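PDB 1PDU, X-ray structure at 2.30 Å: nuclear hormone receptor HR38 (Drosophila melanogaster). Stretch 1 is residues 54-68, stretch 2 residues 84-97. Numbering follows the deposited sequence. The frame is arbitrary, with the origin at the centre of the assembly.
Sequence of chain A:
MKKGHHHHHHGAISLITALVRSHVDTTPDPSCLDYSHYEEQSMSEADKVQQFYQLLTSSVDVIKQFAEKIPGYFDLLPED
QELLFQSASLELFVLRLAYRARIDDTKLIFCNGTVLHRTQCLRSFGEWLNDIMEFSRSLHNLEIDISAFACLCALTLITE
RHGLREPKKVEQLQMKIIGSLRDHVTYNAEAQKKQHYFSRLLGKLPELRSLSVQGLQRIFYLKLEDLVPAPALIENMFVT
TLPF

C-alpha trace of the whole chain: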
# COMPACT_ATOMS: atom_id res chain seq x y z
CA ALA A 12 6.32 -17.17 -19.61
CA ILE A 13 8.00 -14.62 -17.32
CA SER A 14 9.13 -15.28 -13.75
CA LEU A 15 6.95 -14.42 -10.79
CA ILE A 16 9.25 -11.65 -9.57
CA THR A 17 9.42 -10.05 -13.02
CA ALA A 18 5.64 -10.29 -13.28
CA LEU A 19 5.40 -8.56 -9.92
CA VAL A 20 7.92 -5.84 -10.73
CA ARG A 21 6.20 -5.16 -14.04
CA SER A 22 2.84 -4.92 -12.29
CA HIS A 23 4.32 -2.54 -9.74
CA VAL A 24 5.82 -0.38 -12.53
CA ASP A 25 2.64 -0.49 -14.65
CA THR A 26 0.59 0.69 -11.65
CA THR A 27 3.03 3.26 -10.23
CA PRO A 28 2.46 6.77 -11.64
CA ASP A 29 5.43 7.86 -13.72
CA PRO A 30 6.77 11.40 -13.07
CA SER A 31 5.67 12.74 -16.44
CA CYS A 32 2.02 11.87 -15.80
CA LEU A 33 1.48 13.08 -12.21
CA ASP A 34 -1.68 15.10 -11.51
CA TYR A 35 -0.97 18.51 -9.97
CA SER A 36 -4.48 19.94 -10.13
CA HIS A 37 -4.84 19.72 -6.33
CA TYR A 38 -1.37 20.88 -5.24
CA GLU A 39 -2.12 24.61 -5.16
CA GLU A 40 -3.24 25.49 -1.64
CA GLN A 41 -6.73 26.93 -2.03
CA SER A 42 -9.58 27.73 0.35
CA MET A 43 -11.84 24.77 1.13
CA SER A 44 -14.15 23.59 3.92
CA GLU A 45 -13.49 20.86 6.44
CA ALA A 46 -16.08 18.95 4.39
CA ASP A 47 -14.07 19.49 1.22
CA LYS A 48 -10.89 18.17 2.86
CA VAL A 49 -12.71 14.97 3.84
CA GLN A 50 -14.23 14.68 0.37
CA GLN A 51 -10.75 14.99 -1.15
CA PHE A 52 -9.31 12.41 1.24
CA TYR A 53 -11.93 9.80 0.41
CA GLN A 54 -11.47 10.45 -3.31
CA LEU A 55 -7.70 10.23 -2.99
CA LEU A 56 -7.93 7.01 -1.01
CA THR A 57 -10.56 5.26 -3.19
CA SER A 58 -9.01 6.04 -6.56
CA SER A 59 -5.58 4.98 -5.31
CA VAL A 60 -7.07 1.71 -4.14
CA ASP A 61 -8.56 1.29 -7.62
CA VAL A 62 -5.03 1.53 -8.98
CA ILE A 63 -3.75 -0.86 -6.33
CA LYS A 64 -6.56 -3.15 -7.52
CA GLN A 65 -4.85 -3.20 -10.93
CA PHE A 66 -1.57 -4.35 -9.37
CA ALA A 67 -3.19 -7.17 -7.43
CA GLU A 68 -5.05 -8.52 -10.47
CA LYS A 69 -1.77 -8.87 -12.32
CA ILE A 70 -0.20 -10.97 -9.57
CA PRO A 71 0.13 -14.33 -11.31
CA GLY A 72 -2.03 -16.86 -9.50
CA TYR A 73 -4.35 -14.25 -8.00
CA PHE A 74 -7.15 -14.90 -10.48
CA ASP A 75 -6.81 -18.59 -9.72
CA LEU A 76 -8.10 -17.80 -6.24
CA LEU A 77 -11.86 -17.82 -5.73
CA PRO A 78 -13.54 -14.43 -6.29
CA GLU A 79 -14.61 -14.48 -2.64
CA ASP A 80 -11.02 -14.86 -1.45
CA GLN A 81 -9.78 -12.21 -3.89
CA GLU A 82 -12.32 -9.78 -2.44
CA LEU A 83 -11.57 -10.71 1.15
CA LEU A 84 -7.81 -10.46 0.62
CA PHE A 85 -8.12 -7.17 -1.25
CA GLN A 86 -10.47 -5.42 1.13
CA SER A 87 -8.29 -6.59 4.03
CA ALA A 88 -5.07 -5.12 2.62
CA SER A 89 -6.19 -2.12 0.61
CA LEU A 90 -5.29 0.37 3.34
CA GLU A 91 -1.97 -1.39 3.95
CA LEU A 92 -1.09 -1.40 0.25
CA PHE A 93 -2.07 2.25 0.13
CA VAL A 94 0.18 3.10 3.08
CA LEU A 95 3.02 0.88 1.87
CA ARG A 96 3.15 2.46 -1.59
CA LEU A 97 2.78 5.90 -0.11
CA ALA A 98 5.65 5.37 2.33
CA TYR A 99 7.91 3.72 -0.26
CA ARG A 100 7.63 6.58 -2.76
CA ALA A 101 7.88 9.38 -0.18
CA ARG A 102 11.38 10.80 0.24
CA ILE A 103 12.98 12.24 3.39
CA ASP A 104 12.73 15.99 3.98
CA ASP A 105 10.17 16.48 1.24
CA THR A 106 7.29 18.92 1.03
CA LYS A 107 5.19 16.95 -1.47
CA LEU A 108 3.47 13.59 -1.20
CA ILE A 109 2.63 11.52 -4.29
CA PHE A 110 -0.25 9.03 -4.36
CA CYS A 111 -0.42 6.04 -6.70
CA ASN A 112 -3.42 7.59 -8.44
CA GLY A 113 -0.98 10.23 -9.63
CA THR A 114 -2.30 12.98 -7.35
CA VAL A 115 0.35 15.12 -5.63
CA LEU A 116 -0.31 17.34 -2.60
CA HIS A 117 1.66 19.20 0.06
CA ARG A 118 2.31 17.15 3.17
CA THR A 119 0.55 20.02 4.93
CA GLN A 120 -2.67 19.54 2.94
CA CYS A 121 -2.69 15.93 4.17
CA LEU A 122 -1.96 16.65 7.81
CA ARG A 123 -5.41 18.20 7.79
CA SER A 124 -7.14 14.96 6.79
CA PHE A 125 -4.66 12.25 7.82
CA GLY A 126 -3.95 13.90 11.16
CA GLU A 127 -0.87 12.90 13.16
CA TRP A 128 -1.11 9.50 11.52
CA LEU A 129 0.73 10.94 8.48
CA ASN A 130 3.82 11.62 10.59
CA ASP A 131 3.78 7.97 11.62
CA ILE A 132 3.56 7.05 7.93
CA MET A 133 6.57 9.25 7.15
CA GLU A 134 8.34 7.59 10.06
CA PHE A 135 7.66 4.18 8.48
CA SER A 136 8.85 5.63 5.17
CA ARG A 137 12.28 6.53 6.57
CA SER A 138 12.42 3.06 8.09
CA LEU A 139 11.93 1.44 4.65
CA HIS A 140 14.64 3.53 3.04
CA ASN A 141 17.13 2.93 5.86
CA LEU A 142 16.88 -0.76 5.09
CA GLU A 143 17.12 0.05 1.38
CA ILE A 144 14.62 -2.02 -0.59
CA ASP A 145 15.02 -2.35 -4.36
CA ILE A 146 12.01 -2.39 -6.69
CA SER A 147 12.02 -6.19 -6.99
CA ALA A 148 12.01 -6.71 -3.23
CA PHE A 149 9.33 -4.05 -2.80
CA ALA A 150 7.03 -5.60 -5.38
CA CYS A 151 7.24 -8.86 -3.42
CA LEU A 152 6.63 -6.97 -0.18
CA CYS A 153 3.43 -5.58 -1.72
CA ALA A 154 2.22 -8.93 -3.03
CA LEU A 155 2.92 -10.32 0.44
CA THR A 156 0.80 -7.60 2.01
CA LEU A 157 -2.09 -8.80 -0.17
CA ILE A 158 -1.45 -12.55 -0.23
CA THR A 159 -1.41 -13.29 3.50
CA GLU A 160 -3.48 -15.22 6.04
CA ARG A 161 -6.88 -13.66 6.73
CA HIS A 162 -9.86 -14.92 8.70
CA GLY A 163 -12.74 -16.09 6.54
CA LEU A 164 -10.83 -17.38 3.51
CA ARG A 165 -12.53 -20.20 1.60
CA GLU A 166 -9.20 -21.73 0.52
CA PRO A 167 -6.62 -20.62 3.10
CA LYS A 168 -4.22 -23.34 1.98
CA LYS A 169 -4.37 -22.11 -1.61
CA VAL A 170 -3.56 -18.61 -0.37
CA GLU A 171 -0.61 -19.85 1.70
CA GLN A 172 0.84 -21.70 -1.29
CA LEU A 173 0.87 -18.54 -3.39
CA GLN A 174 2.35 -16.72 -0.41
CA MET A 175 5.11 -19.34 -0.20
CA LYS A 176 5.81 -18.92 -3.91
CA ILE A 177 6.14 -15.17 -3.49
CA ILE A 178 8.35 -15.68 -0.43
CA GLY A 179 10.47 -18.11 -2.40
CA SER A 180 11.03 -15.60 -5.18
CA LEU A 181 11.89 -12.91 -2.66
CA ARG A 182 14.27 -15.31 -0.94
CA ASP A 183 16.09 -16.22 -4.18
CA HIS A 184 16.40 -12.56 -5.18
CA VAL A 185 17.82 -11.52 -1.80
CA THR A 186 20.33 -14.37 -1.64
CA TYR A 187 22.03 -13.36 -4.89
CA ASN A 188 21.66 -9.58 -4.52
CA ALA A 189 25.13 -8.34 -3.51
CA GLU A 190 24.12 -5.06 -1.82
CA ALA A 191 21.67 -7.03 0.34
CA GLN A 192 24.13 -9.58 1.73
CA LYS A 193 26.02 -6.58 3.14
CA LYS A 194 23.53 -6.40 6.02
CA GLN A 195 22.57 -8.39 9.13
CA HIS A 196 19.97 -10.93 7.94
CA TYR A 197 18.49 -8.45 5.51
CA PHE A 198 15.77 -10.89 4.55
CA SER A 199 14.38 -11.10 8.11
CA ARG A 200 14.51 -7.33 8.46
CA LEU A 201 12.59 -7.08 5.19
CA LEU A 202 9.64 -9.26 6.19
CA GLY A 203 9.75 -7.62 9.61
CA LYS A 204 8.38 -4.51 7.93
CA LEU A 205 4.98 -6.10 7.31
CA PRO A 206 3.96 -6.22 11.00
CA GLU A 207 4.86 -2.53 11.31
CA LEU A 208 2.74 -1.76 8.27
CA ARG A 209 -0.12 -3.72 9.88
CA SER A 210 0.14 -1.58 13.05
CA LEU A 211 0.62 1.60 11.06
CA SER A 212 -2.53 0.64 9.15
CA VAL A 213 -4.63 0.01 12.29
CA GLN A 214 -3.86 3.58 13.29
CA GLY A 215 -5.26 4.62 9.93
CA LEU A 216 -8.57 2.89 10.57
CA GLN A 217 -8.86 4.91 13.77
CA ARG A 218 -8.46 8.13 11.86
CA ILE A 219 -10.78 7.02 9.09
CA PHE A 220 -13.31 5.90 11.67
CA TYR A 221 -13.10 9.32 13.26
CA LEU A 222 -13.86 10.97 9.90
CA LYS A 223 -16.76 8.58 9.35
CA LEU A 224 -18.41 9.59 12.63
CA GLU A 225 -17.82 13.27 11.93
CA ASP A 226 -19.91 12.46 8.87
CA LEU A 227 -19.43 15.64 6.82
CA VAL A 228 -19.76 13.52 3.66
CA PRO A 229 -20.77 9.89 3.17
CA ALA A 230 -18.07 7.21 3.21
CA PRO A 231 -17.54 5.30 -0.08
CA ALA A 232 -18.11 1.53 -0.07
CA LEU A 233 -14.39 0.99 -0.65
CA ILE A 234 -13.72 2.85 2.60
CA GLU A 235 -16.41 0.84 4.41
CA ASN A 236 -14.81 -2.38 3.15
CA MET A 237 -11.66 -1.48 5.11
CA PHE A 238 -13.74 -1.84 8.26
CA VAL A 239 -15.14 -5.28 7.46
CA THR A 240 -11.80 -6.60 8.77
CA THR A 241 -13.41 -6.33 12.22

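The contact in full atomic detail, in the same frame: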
# COMPACT_ATOMS: atom_id res chain seq x y z
N GLN A 54 -11.73 10.53 -1.88
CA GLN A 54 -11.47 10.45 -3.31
C GLN A 54 -10.06 9.94 -3.58
O GLN A 54 -9.85 9.03 -4.38
CB GLN A 54 -11.64 11.83 -3.94
CG GLN A 54 -11.67 11.81 -5.45
CD GLN A 54 -12.77 10.91 -5.96
OE1 GLN A 54 -13.95 11.08 -5.59
NE2 GLN A 54 -12.41 9.95 -6.80
N LEU A 55 -9.11 10.56 -2.90
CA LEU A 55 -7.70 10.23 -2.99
C LEU A 55 -7.48 8.77 -2.61
O LEU A 55 -6.82 8.01 -3.33
CB LEU A 55 -6.91 11.13 -2.05
CG LEU A 55 -5.43 10.85 -1.86
CD1 LEU A 55 -4.72 11.04 -3.20
CD2 LEU A 55 -4.87 11.78 -0.81
N LEU A 56 -8.06 8.37 -1.49
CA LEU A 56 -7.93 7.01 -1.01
C LEU A 56 -8.60 5.99 -1.95
O LEU A 56 -7.95 5.02 -2.37
CB LEU A 56 -8.52 6.91 0.40
CG LEU A 56 -8.31 5.65 1.23
CD1 LEU A 56 -6.95 5.01 0.94
CD2 LEU A 56 -8.43 6.01 2.70
N THR A 57 -9.86 6.21 -2.32
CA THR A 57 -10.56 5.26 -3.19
C THR A 57 -9.96 5.08 -4.57
O THR A 57 -9.83 3.95 -5.05
CB THR A 57 -12.08 5.60 -3.36
OG1 THR A 57 -12.23 6.96 -3.79
CG2 THR A 57 -12.83 5.39 -2.07
N SER A 58 -9.58 6.17 -5.23
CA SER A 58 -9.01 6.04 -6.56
C SER A 58 -7.63 5.41 -6.54
O SER A 58 -7.22 4.78 -7.51
CB SER A 58 -8.96 7.40 -7.27
OG SER A 58 -8.11 8.28 -6.58
N SER A 59 -6.91 5.58 -5.43
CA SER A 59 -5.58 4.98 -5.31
C SER A 59 -5.77 3.48 -5.13
O SER A 59 -5.01 2.67 -5.65
CB SER A 59 -4.81 5.56 -4.12
OG SER A 59 -4.44 6.91 -4.37
N VAL A 60 -6.79 3.11 -4.37
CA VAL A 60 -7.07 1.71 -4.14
C VAL A 60 -7.49 1.06 -5.45
O VAL A 60 -7.20 -0.11 -5.69
CB VAL A 60 -8.15 1.55 -3.04
CG1 VAL A 60 -8.64 0.10 -2.98
CG2 VAL A 60 -7.55 1.95 -1.70
N ASP A 61 -8.16 1.82 -6.32
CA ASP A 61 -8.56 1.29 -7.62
C ASP A 61 -7.31 0.92 -8.40
O ASP A 61 -7.26 -0.10 -9.07
CB ASP A 61 -9.36 2.33 -8.41
CG ASP A 61 -10.77 2.51 -7.90
OD1 ASP A 61 -11.37 1.50 -7.45
OD2 ASP A 61 -11.28 3.65 -7.95
N VAL A 62 -6.29 1.77 -8.29
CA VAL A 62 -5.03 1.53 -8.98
C VAL A 62 -4.34 0.34 -8.34
O VAL A 62 -3.79 -0.51 -9.03
CB VAL A 62 -4.09 2.75 -8.92
CG1 VAL A 62 -2.68 2.34 -9.32
CG2 VAL A 62 -4.58 3.84 -9.86
N ILE A 63 -4.36 0.27 -7.02
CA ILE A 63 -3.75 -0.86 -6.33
C ILE A 63 -4.49 -2.14 -6.75
O ILE A 63 -3.92 -3.22 -6.78
CB ILE A 63 -3.84 -0.66 -4.82
CG1 ILE A 63 -2.89 0.47 -4.41
CG2 ILE A 63 -3.52 -1.97 -4.09
CD1 ILE A 63 -3.19 1.01 -3.03
N LYS A 64 -5.77 -2.00 -7.09
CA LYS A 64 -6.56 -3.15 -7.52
C LYS A 64 -5.95 -3.70 -8.82
O LYS A 64 -5.93 -4.91 -9.03
CB LYS A 64 -8.02 -2.72 -7.73
CG LYS A 64 -9.00 -3.85 -8.03
CD LYS A 64 -9.08 -4.86 -6.90
CE LYS A 64 -9.99 -6.02 -7.26
NZ LYS A 64 -9.82 -7.20 -6.34
N GLN A 65 -5.46 -2.80 -9.67
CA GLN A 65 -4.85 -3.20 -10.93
C GLN A 65 -3.58 -4.01 -10.70
O GLN A 65 -3.30 -4.95 -11.44
CB GLN A 65 -4.51 -1.97 -11.78
CG GLN A 65 -5.70 -1.25 -12.37
CD GLN A 65 -5.32 0.05 -13.06
OE1 GLN A 65 -6.17 0.72 -13.66
NE2 GLN A 65 -4.04 0.42 -12.98
N PHE A 66 -2.81 -3.64 -9.68
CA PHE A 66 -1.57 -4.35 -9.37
C PHE A 66 -1.84 -5.76 -8.83
O PHE A 66 -1.14 -6.71 -9.17
CB PHE A 66 -0.76 -3.56 -8.35
CG PHE A 66 0.27 -4.38 -7.62
CD1 PHE A 66 -0.05 -5.00 -6.42
CD2 PHE A 66 1.55 -4.53 -8.14
CE1 PHE A 66 0.90 -5.76 -5.74
CE2 PHE A 66 2.51 -5.28 -7.47
CZ PHE A 66 2.19 -5.90 -6.27
N ALA A 67 -2.86 -5.89 -8.00
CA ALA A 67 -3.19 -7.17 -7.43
C ALA A 67 -3.69 -8.16 -8.50
O ALA A 67 -3.34 -9.34 -8.47
CB ALA A 67 -4.24 -7.00 -6.35
N GLU A 68 -4.49 -7.67 -9.43
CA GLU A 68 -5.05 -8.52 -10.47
C GLU A 68 -4.02 -9.01 -11.46
O GLU A 68 -4.29 -9.91 -12.25
CB GLU A 68 -6.19 -7.80 -11.19
CG GLU A 68 -7.39 -7.51 -10.28
CD GLU A 68 -8.51 -6.76 -10.97
OE1 GLU A 68 -8.21 -5.90 -11.83
OE2 GLU A 68 -9.69 -7.02 -10.63
N LEU A 84 -9.22 -10.85 0.55
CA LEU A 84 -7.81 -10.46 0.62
C LEU A 84 -7.62 -8.99 0.25
O LEU A 84 -6.90 -8.26 0.92
CB LEU A 84 -6.97 -11.35 -0.31
CG LEU A 84 -6.80 -12.82 0.10
CD1 LEU A 84 -5.96 -13.55 -0.92
CD2 LEU A 84 -6.13 -12.90 1.47
N PHE A 85 -8.28 -8.55 -0.82
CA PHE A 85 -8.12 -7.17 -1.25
C PHE A 85 -8.64 -6.14 -0.27
O PHE A 85 -7.95 -5.17 0.05
CB PHE A 85 -8.79 -6.92 -2.60
CG PHE A 85 -8.44 -5.59 -3.17
CD1 PHE A 85 -7.18 -5.37 -3.71
CD2 PHE A 85 -9.34 -4.53 -3.09
CE1 PHE A 85 -6.81 -4.10 -4.17
CE2 PHE A 85 -8.99 -3.26 -3.54
CZ PHE A 85 -7.72 -3.04 -4.08
N GLN A 86 -9.86 -6.34 0.19
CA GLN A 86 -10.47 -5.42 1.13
C GLN A 86 -9.63 -5.36 2.40
O GLN A 86 -9.44 -4.28 2.98
CB GLN A 86 -11.90 -5.86 1.44
CG GLN A 86 -12.81 -5.82 0.22
CD GLN A 86 -14.23 -6.32 0.49
OE1 GLN A 86 -14.54 -6.74 1.62
NE2 GLN A 86 -15.08 -6.28 -0.52
N SER A 87 -9.11 -6.50 2.82
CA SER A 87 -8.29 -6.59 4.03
C SER A 87 -6.92 -5.92 3.96
O SER A 87 -6.35 -5.59 5.00
CB SER A 87 -8.10 -8.05 4.44
OG SER A 87 -9.33 -8.64 4.84
N ALA A 88 -6.39 -5.71 2.76
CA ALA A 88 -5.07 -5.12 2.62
C ALA A 88 -5.02 -3.79 1.88
O ALA A 88 -3.96 -3.15 1.79
CB ALA A 88 -4.13 -6.11 1.92
N SER A 89 -6.17 -3.35 1.37
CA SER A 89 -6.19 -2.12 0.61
C SER A 89 -5.55 -0.95 1.33
O SER A 89 -4.73 -0.24 0.74
CB SER A 89 -7.63 -1.79 0.18
OG SER A 89 -8.50 -1.75 1.30
N LEU A 90 -5.89 -0.74 2.60
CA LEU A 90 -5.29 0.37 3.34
C LEU A 90 -3.79 0.14 3.51
O LEU A 90 -3.01 1.07 3.38
CB LEU A 90 -5.96 0.54 4.71
CG LEU A 90 -5.47 1.77 5.49
CD1 LEU A 90 -5.77 3.02 4.67
CD2 LEU A 90 -6.14 1.84 6.87
N GLU A 91 -3.39 -1.10 3.78
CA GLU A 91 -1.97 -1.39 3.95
C GLU A 91 -1.20 -1.14 2.66
O GLU A 91 -0.13 -0.53 2.68
CB GLU A 91 -1.77 -2.83 4.41
CG GLU A 91 -2.30 -3.08 5.81
CD GLU A 91 -2.19 -4.53 6.22
OE1 GLU A 91 -1.09 -4.97 6.60
OE2 GLU A 91 -3.22 -5.23 6.15
N LEU A 92 -1.74 -1.60 1.54
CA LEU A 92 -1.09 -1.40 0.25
C LEU A 92 -0.98 0.10 -0.01
O LEU A 92 0.05 0.59 -0.48
CB LEU A 92 -1.89 -2.07 -0.85
CG LEU A 92 -1.83 -3.60 -0.73
CD1 LEU A 92 -2.85 -4.29 -1.63
CD2 LEU A 92 -0.41 -4.02 -1.07
N PHE A 93 -2.04 0.81 0.32
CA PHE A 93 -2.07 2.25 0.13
C PHE A 93 -0.94 2.89 0.94
O PHE A 93 -0.17 3.70 0.42
CB PHE A 93 -3.43 2.80 0.56
CG PHE A 93 -3.54 4.30 0.42
CD1 PHE A 93 -3.58 4.90 -0.83
CD2 PHE A 93 -3.59 5.11 1.56
CE1 PHE A 93 -3.67 6.29 -0.96
CE2 PHE A 93 -3.67 6.50 1.44
CZ PHE A 93 -3.71 7.10 0.18
N VAL A 94 -0.84 2.53 2.21
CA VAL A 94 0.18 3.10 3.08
C VAL A 94 1.59 2.66 2.68
O VAL A 94 2.52 3.46 2.71
CB VAL A 94 -0.10 2.74 4.56
CG1 VAL A 94 1.00 3.25 5.45
CG2 VAL A 94 -1.43 3.37 5.00
N LEU A 95 1.73 1.40 2.28
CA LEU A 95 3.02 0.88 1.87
C LEU A 95 3.56 1.60 0.64
O LEU A 95 4.72 2.01 0.61
CB LEU A 95 2.93 -0.63 1.59
CG LEU A 95 4.26 -1.28 1.20
CD1 LEU A 95 5.24 -1.17 2.36
CD2 LEU A 95 4.04 -2.74 0.84
N ARG A 96 2.72 1.78 -0.38
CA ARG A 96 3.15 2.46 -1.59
C ARG A 96 3.46 3.91 -1.30
O ARG A 96 4.45 4.47 -1.79
CB ARG A 96 2.09 2.37 -2.69
CG ARG A 96 2.23 1.10 -3.52
CD ARG A 96 0.90 0.53 -3.92
NE ARG A 96 0.40 1.10 -5.17
CZ ARG A 96 0.68 0.60 -6.37
NH1 ARG A 96 1.46 -0.47 -6.49
NH2 ARG A 96 0.15 1.16 -7.46
N LEU A 97 2.61 4.51 -0.49
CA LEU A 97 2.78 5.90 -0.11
C LEU A 97 4.12 6.10 0.57
O LEU A 97 4.89 6.98 0.19
CB LEU A 97 1.65 6.33 0.82
CG LEU A 97 1.72 7.75 1.37
CD1 LEU A 97 1.94 8.74 0.23
CD2 LEU A 97 0.43 8.05 2.12

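Two helices cross almost at right angles, their N-to-C directions 99° apart and their axes 9.7 Å apart at closest approach. No hydrogen bond links them. The contact is one of shape, and it buries 713 Å² counted over both sides.

Three side chains act as bumps. Ile63 points toward the second helix and sits in the hollow formed by Phe85, Ser89, Leu92 and Arg96. Ile63 CG2 lies 3.4 Å from Leu92 CD1. Ile63 CD1 also comes within 3.5 Å of Phe93 N, just beyond the four. Ser89 is small, and the backbones come nearest beside it, with Val60 CA 6.2 Å from Ser89 CA.

Phe85 is a bump going the other way. Its ring enters a hollow lined by Val60, Ile63, Lys64 and Ala67. Val60 CG1 meets Phe85 CE2 at 3.4 Å. The aliphatic part of Lys64 lies over one face of the ring, with Lys64 CD 3.5 Å from the centroid of the Phe85 ring. Lys64 NZ lies 4.3 Å from the centroid of the Phe85 ring, an off-centre cation-pi contact. The long lysine chain suits this place, since it covers one face of the ring and keeps its ammonium group close by.

Phe93 goes the same way and fills a third hollow, among Leu55, Leu56, Ser59 and Ile63. Its CB sets off sideways, but the ring reaches across. Leu56 CD1 packs over one face of the ring, 3.5 Å from the centroid of the Phe93 ring. Ser59 CB meets the ring edge, 3.4 Å from Phe93 CE1. The Ser59 hydroxyl is satisfied within its own helix, with Ser59 OG donating to Leu55 O at 2.8 Å.

Arg96 is buried. It points toward the first helix and packs against aliphatic carbons: Arg96 NE lies 3.4 Å from Ile63 CG1, and Arg96 NH2 3.6 Å from Val62 CG1. Both nitrogens are hydrogen-bonded elsewhere in the structure.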